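Local coordinates for protein activated BY transcription factor SSRB (Salmonella enterica, PDB 2WNW) that belongs to glycosyl hydrolase family 30, combining a TIM-barrel domain with a beta-sandwich domain, at residues C93-G98 against Q344-E349; G57-S62 against I352-Q357. All coordinates share one frame; numbering follows the deposited sequence.

Overall arrangement
Both contacts lie in the TIM-barrel part of the chain, on the same side of its centre, with their own centres about 14 Å apart. Contact 1 joins the loop that follows barrel strand 85-90 to the loop between strands 332-336 and 352-355; a glycerol, probably from the crystallisation liquor, is hydrogen-bonded to Asp94 there and may mark a pocket. Contact 2 packs helix 54-61, which follows the first barrel strand, against strand 352-355 of a small three-stranded sheet beyond the last barrel strand. The two touch where Leu97 CD1 meets Val58 CG2 at 4.0 Å, and residues 344-349 run on shortly into strand 352-355. Together they bring elements from the beginning and end of the barrel sequence side by side.

Contact 1: C93-G98 against Q344-E349; sequences CDFSLG and QGNLCE
Two asparagine amides grip Asp94 OD2: Asn346 ND2 across the contact, at 3.0 Å, and Asn342 from just before residues 344-349. The bond from Asn346 is nearly straight, 168° at the hydrogen, and reaches OD2 almost along its C-O bond, while the oxygen lies in the plane of the amide. Carboxylate and amide are themselves close to coplanar, 27° apart. Asn346 extends its amide toward the acid with CG anti to the backbone N.

Beside this polar pair, the CZ end of the Phe95 ring rests against the same loop. Its CZ lies 3.3 Å from the backbone O of Asn346, which approaches obliquely, and 3.8 Å from Cys348 SG. The sulfur sits at the ring edge, 87° off the normal, in a sulfur-aromatic contact. Trp331 meets this ring nearly at right angles.

Asp94 OD1, the other carboxylate oxygen, is bonded to a glycerol probably taken up from the crystallisation liquor. The two amide bonds on OD2 would limit rotation of the carboxylate, and the amide donors would be expected to stabilise its negative charge.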
loop_
_atom_site.group_PDB
_atom_site.type_symbol
_atom_site.label_atom_id
_atom_site.label_comp_id
_atom_site.label_asym_id
_atom_site.label_seq_id
_atom_site.Cartn_x
_atom_site.Cartn_y
_atom_site.Cartn_z
ATOM N N CYS A 93 -9.108 -33.696 3.443
ATOM C CA CYS A 93 -9.407 -32.311 3.786
ATOM C C CYS A 93 -10.933 -32.284 3.687
ATOM O O CYS A 93 -11.538 -33.325 3.415
ATOM C CB CYS A 93 -8.755 -31.321 2.802
ATOM S SG CYS A 93 -9.354 -31.336 1.101
ATOM N N ASP A 94 -11.572 -31.140 3.913
ATOM C CA ASP A 94 -13.034 -31.111 3.845
ATOM C C ASP A 94 -13.560 -31.454 2.457
ATOM O O ASP A 94 -14.641 -32.037 2.318
ATOM C CB ASP A 94 -13.581 -29.754 4.321
ATOM C CG ASP A 94 -12.998 -28.582 3.566
ATOM O OD1 ASP A 94 -11.769 -28.570 3.344
ATOM O OD2 ASP A 94 -13.768 -27.664 3.214
ATOM N N PHE A 95 -12.800 -31.106 1.424
ATOM C CA PHE A 95 -13.224 -31.430 0.074
ATOM C C PHE A 95 -12.810 -32.851 -0.294
ATOM O O PHE A 95 -11.955 -33.083 -1.156
ATOM C CB PHE A 95 -12.680 -30.408 -0.929
ATOM C CG PHE A 95 -13.514 -29.163 -1.009
ATOM C CD1 PHE A 95 -13.254 -28.070 -0.182
ATOM C CD2 PHE A 95 -14.617 -29.117 -1.856
ATOM C CE1 PHE A 95 -14.088 -26.948 -0.195
ATOM C CE2 PHE A 95 -15.455 -28.007 -1.877
ATOM C CZ PHE A 95 -15.191 -26.918 -1.044
ATOM N N SER A 96 -13.438 -33.798 0.397
ATOM C CA SER A 96 -13.205 -35.223 0.195
ATOM C C SER A 96 -14.554 -35.901 0.386
ATOM O O SER A 96 -15.487 -35.294 0.913
ATOM C CB SER A 96 -12.219 -35.762 1.235
ATOM O OG SER A 96 -10.974 -35.086 1.172
ATOM N N LEU A 97 -14.659 -37.151 -0.047
ATOM C CA LEU A 97 -15.905 -37.892 0.099
ATOM C C LEU A 97 -16.103 -38.214 1.577
ATOM O O LEU A 97 -17.204 -38.543 2.015
ATOM C CB LEU A 97 -15.850 -39.179 -0.727
ATOM C CG LEU A 97 -15.676 -38.991 -2.238
ATOM C CD1 LEU A 97 -15.582 -40.348 -2.921
ATOM C CD2 LEU A 97 -16.849 -38.192 -2.796
ATOM N N GLY A 98 -15.019 -38.104 2.339
ATOM C CA GLY A 98 -15.056 -38.376 3.764
ATOM C C GLY A 98 -13.635 -38.407 4.298
ATOM O O GLY A 98 -12.688 -38.233 3.533
ATOM N N GLN A 344 -18.380 -32.151 4.837
ATOM C CA GLN A 344 -18.957 -31.396 5.946
ATOM C C GLN A 344 -19.969 -30.374 5.434
ATOM O O GLN A 344 -20.424 -29.508 6.178
ATOM C CB GLN A 344 -17.874 -30.687 6.761
ATOM C CG GLN A 344 -17.352 -31.508 7.925
ATOM C CD GLN A 344 -18.451 -31.901 8.894
ATOM O OE1 GLN A 344 -18.781 -33.080 9.033
ATOM N NE2 GLN A 344 -19.031 -30.912 9.567
ATOM N N GLY A 345 -20.322 -30.485 4.157
ATOM C CA GLY A 345 -21.288 -29.574 3.566
ATOM C C GLY A 345 -20.782 -28.159 3.341
ATOM O O GLY A 345 -21.574 -27.244 3.108
ATOM N N ASN A 346 -19.467 -27.974 3.408
ATOM C CA ASN A 346 -18.867 -26.659 3.207
ATOM C C ASN A 346 -18.677 -26.396 1.712
ATOM O O ASN A 346 -17.547 -26.306 1.225
ATOM C CB ASN A 346 -17.520 -26.589 3.935
ATOM C CG ASN A 346 -16.832 -25.252 3.759
ATOM O OD1 ASN A 346 -17.468 -24.204 3.852
ATOM N ND2 ASN A 346 -15.523 -25.278 3.514
ATOM N N LEU A 347 -19.793 -26.274 0.994
ATOM C CA LEU A 347 -19.777 -26.044 -0.451
ATOM C C LEU A 347 -19.183 -24.684 -0.817
ATOM O O LEU A 347 -19.468 -23.678 -0.167
ATOM C CB LEU A 347 -21.202 -26.154 -1.004
ATOM C CG LEU A 347 -21.950 -27.451 -0.662
ATOM C CD1 LEU A 347 -23.380 -27.375 -1.181
ATOM C CD2 LEU A 347 -21.222 -28.642 -1.268
ATOM N N CYS A 348 -18.368 -24.662 -1.868
ATOM C CA CYS A 348 -17.719 -23.434 -2.325
ATOM C C CYS A 348 -17.677 -23.384 -3.843
ATOM O O CYS A 348 -17.850 -24.397 -4.514
ATOM C CB CYS A 348 -16.270 -23.362 -1.821
ATOM S SG CYS A 348 -16.029 -23.380 -0.028
ATOM N N GLU A 349 -17.442 -22.198 -4.389
ATOM C CA GLU A 349 -17.329 -22.070 -5.836
ATOM C C GLU A 349 -15.884 -22.410 -6.215
ATOM O O GLU A 349 -14.982 -22.324 -5.380
ATOM C CB GLU A 349 -17.648 -20.636 -6.268
ATOM C CG GLU A 349 -17.771 -20.451 -7.770
ATOM C CD GLU A 349 -17.955 -18.998 -8.165
ATOM O OE1 GLU A 349 -16.958 -18.246 -8.176
ATOM O OE2 GLU A 349 -19.108 -18.605 -8.454
#

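Contact 2: G57-S62 against I352-Q357; sequences GVVFNS and IQYDAQ
Residues 57-62 meet the Tyr354 ring at its edge, through Ser62 OG, and obliquely, through Val59 CG1: Ser62 OG lies near the ring plane, 3.6 Å from Tyr354 CE1, whereas Val59 CG1 is 4.1 Å from Tyr354 CD1. Val59 makes its closest approach at the root of the tyrosine, where CG1 packs 3.9 Å from Tyr354 CB, and the valine and tyrosine side chains run antiparallel as they pass. In Tyr354, CG is anti to the backbone N (chi1 175°), which carries the ring alongside residues 59-62 and brings its CD1-CE1 edge beside the serine.

Ser62 is held from its own segment. Its OG donates a hydrogen bond of 2.6 Å to Val59 O, three residues back, with the donor tilted 22° from the carbonyl plane. The hydroxyl is thereby kept close to the backbone, where it touches the tyrosine edge and, at 4.1 Å, Ala356 CB. The phenol oxygen finds its hydrogen-bonding partner beyond the contact, in Asp359, so the tyrosine is secured at its far end as well as by packing along its length. Between the two segments themselves the contact is van der Waals packing, buried around Val59 and Tyr354 and more exposed toward Ser62 and Ala356.

Strand 352-355 is the middle strand of the three-stranded sheet, between 332-336 and 360-363. Leu334 and Leu361 from those strands touch Tyr354, Leu334 also reaches Val59, and Thr67 of helix 65-76 adds to the surroundings of the tyrosine, packing this small sheet against two consecutive helices.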
loop_
_atom_site.group_PDB
_atom_site.type_symbol
_atom_site.label_atom_id
_atom_site.label_comp_id
_atom_site.label_asym_id
_atom_site.label_seq_id
_atom_site.Cartn_x
_atom_site.Cartn_y
_atom_site.Cartn_z
ATOM N N GLY A 57 -10.745 -34.306 -7.853
ATOM C CA GLY A 57 -10.373 -35.527 -8.547
ATOM C C GLY A 57 -11.568 -36.384 -8.921
ATOM O O GLY A 57 -11.649 -36.898 -10.036
ATOM N N VAL A 58 -12.494 -36.549 -7.983
ATOM C CA VAL A 58 -13.694 -37.344 -8.225
ATOM C C VAL A 58 -14.539 -36.698 -9.322
ATOM O O VAL A 58 -15.109 -37.389 -10.170
ATOM C CB VAL A 58 -14.523 -37.491 -6.923
ATOM C CG1 VAL A 58 -15.922 -38.003 -7.236
ATOM C CG2 VAL A 58 -13.813 -38.460 -5.976
ATOM N N VAL A 59 -14.612 -35.372 -9.312
ATOM C CA VAL A 59 -15.374 -34.656 -10.330
ATOM C C VAL A 59 -14.680 -34.832 -11.677
ATOM O O VAL A 59 -15.332 -35.063 -12.698
ATOM C CB VAL A 59 -15.477 -33.154 -9.988
ATOM C CG1 VAL A 59 -16.142 -32.391 -11.130
ATOM C CG2 VAL A 59 -16.274 -32.984 -8.703
ATOM N N PHE A 60 -13.355 -34.731 -11.673
ATOM C CA PHE A 60 -12.573 -34.896 -12.893
ATOM C C PHE A 60 -12.786 -36.295 -13.477
ATOM O O PHE A 60 -12.987 -36.454 -14.681
ATOM C CB PHE A 60 -11.084 -34.709 -12.603
ATOM C CG PHE A 60 -10.191 -35.070 -13.760
ATOM C CD1 PHE A 60 -10.108 -34.245 -14.876
ATOM C CD2 PHE A 60 -9.440 -36.242 -13.738
ATOM C CE1 PHE A 60 -9.290 -34.578 -15.953
ATOM C CE2 PHE A 60 -8.616 -36.587 -14.813
ATOM C CZ PHE A 60 -8.541 -35.753 -15.921
ATOM N N ASN A 61 -12.726 -37.306 -12.617
ATOM C CA ASN A 61 -12.906 -38.684 -13.057
ATOM C C ASN A 61 -14.286 -38.918 -13.680
ATOM O O ASN A 61 -14.450 -39.814 -14.504
ATOM C CB ASN A 61 -12.712 -39.655 -11.885
ATOM C CG ASN A 61 -11.268 -39.735 -11.408
ATOM O OD1 ASN A 61 -10.342 -39.295 -12.092
ATOM N ND2 ASN A 61 -11.071 -40.324 -10.234
ATOM N N SER A 62 -15.272 -38.112 -13.292
ATOM C CA SER A 62 -16.628 -38.268 -13.813
ATOM C C SER A 62 -16.841 -37.607 -15.171
ATOM O O SER A 62 -17.910 -37.744 -15.766
ATOM C CB SER A 62 -17.645 -37.704 -12.816
ATOM O OG SER A 62 -17.651 -36.286 -12.841
ATOM N N ILE A 352 -13.756 -23.362 -12.166
ATOM C CA ILE A 352 -14.387 -24.209 -13.166
ATOM C C ILE A 352 -15.251 -25.222 -12.435
ATOM O O ILE A 352 -14.822 -25.831 -11.454
ATOM C CB ILE A 352 -13.355 -24.960 -14.048
ATOM C CG1 ILE A 352 -12.579 -23.960 -14.903
ATOM C CG2 ILE A 352 -14.076 -25.961 -14.957
ATOM C CD1 ILE A 352 -11.630 -24.603 -15.900
ATOM N N GLN A 353 -16.487 -25.369 -12.894
ATOM C CA GLN A 353 -17.402 -26.324 -12.297
ATOM C C GLN A 353 -17.932 -27.232 -13.393
ATOM O O GLN A 353 -18.029 -26.830 -14.555
ATOM C CB GLN A 353 -18.528 -25.594 -11.559
ATOM C CG GLN A 353 -18.049 -25.000 -10.233
ATOM C CD GLN A 353 -19.121 -24.221 -9.502
ATOM O OE1 GLN A 353 -19.415 -23.074 -9.843
ATOM N NE2 GLN A 353 -19.721 -24.845 -8.495
ATOM N N TYR A 354 -18.258 -28.464 -13.023
ATOM C CA TYR A 354 -18.718 -29.438 -13.997
ATOM C C TYR A 354 -20.022 -30.146 -13.647
ATOM O O TYR A 354 -20.226 -30.594 -12.518
ATOM C CB TYR A 354 -17.601 -30.466 -14.225
ATOM C CG TYR A 354 -17.979 -31.613 -15.128
ATOM C CD1 TYR A 354 -18.257 -32.872 -14.603
ATOM C CD2 TYR A 354 -18.052 -31.442 -16.512
ATOM C CE1 TYR A 354 -18.596 -33.938 -15.429
ATOM C CE2 TYR A 354 -18.392 -32.504 -17.349
ATOM C CZ TYR A 354 -18.661 -33.745 -16.801
ATOM O OH TYR A 354 -18.991 -34.799 -17.620
ATOM N N ASP A 355 -20.897 -30.233 -14.641
ATOM C CA ASP A 355 -22.191 -30.889 -14.505
ATOM C C ASP A 355 -22.108 -32.224 -15.241
ATOM O O ASP A 355 -22.136 -32.275 -16.472
ATOM C CB ASP A 355 -23.278 -29.991 -15.102
ATOM C CG ASP A 355 -24.565 -30.734 -15.398
ATOM O OD1 ASP A 355 -24.921 -31.669 -14.647
ATOM O OD2 ASP A 355 -25.229 -30.362 -16.387
ATOM N N ALA A 356 -21.995 -33.303 -14.470
ATOM C CA ALA A 356 -21.865 -34.646 -15.025
ATOM C C ALA A 356 -23.061 -35.119 -15.843
ATOM O O ALA A 356 -22.887 -35.754 -16.885
ATOM C CB ALA A 356 -21.575 -35.643 -13.904
ATOM N N GLN A 357 -24.268 -34.816 -15.379
ATOM C CA GLN A 357 -25.474 -35.235 -16.087
ATOM C C GLN A 357 -25.494 -34.801 -17.547
ATOM O O GLN A 357 -25.777 -35.603 -18.434
ATOM C CB GLN A 357 -26.722 -34.691 -15.392
ATOM C CG GLN A 357 -26.998 -35.294 -14.029
ATOM C CD GLN A 357 -28.368 -34.913 -13.502
ATOM O OE1 GLN A 357 -28.744 -35.282 -12.387
ATOM N NE2 GLN A 357 -29.128 -34.170 -14.305
#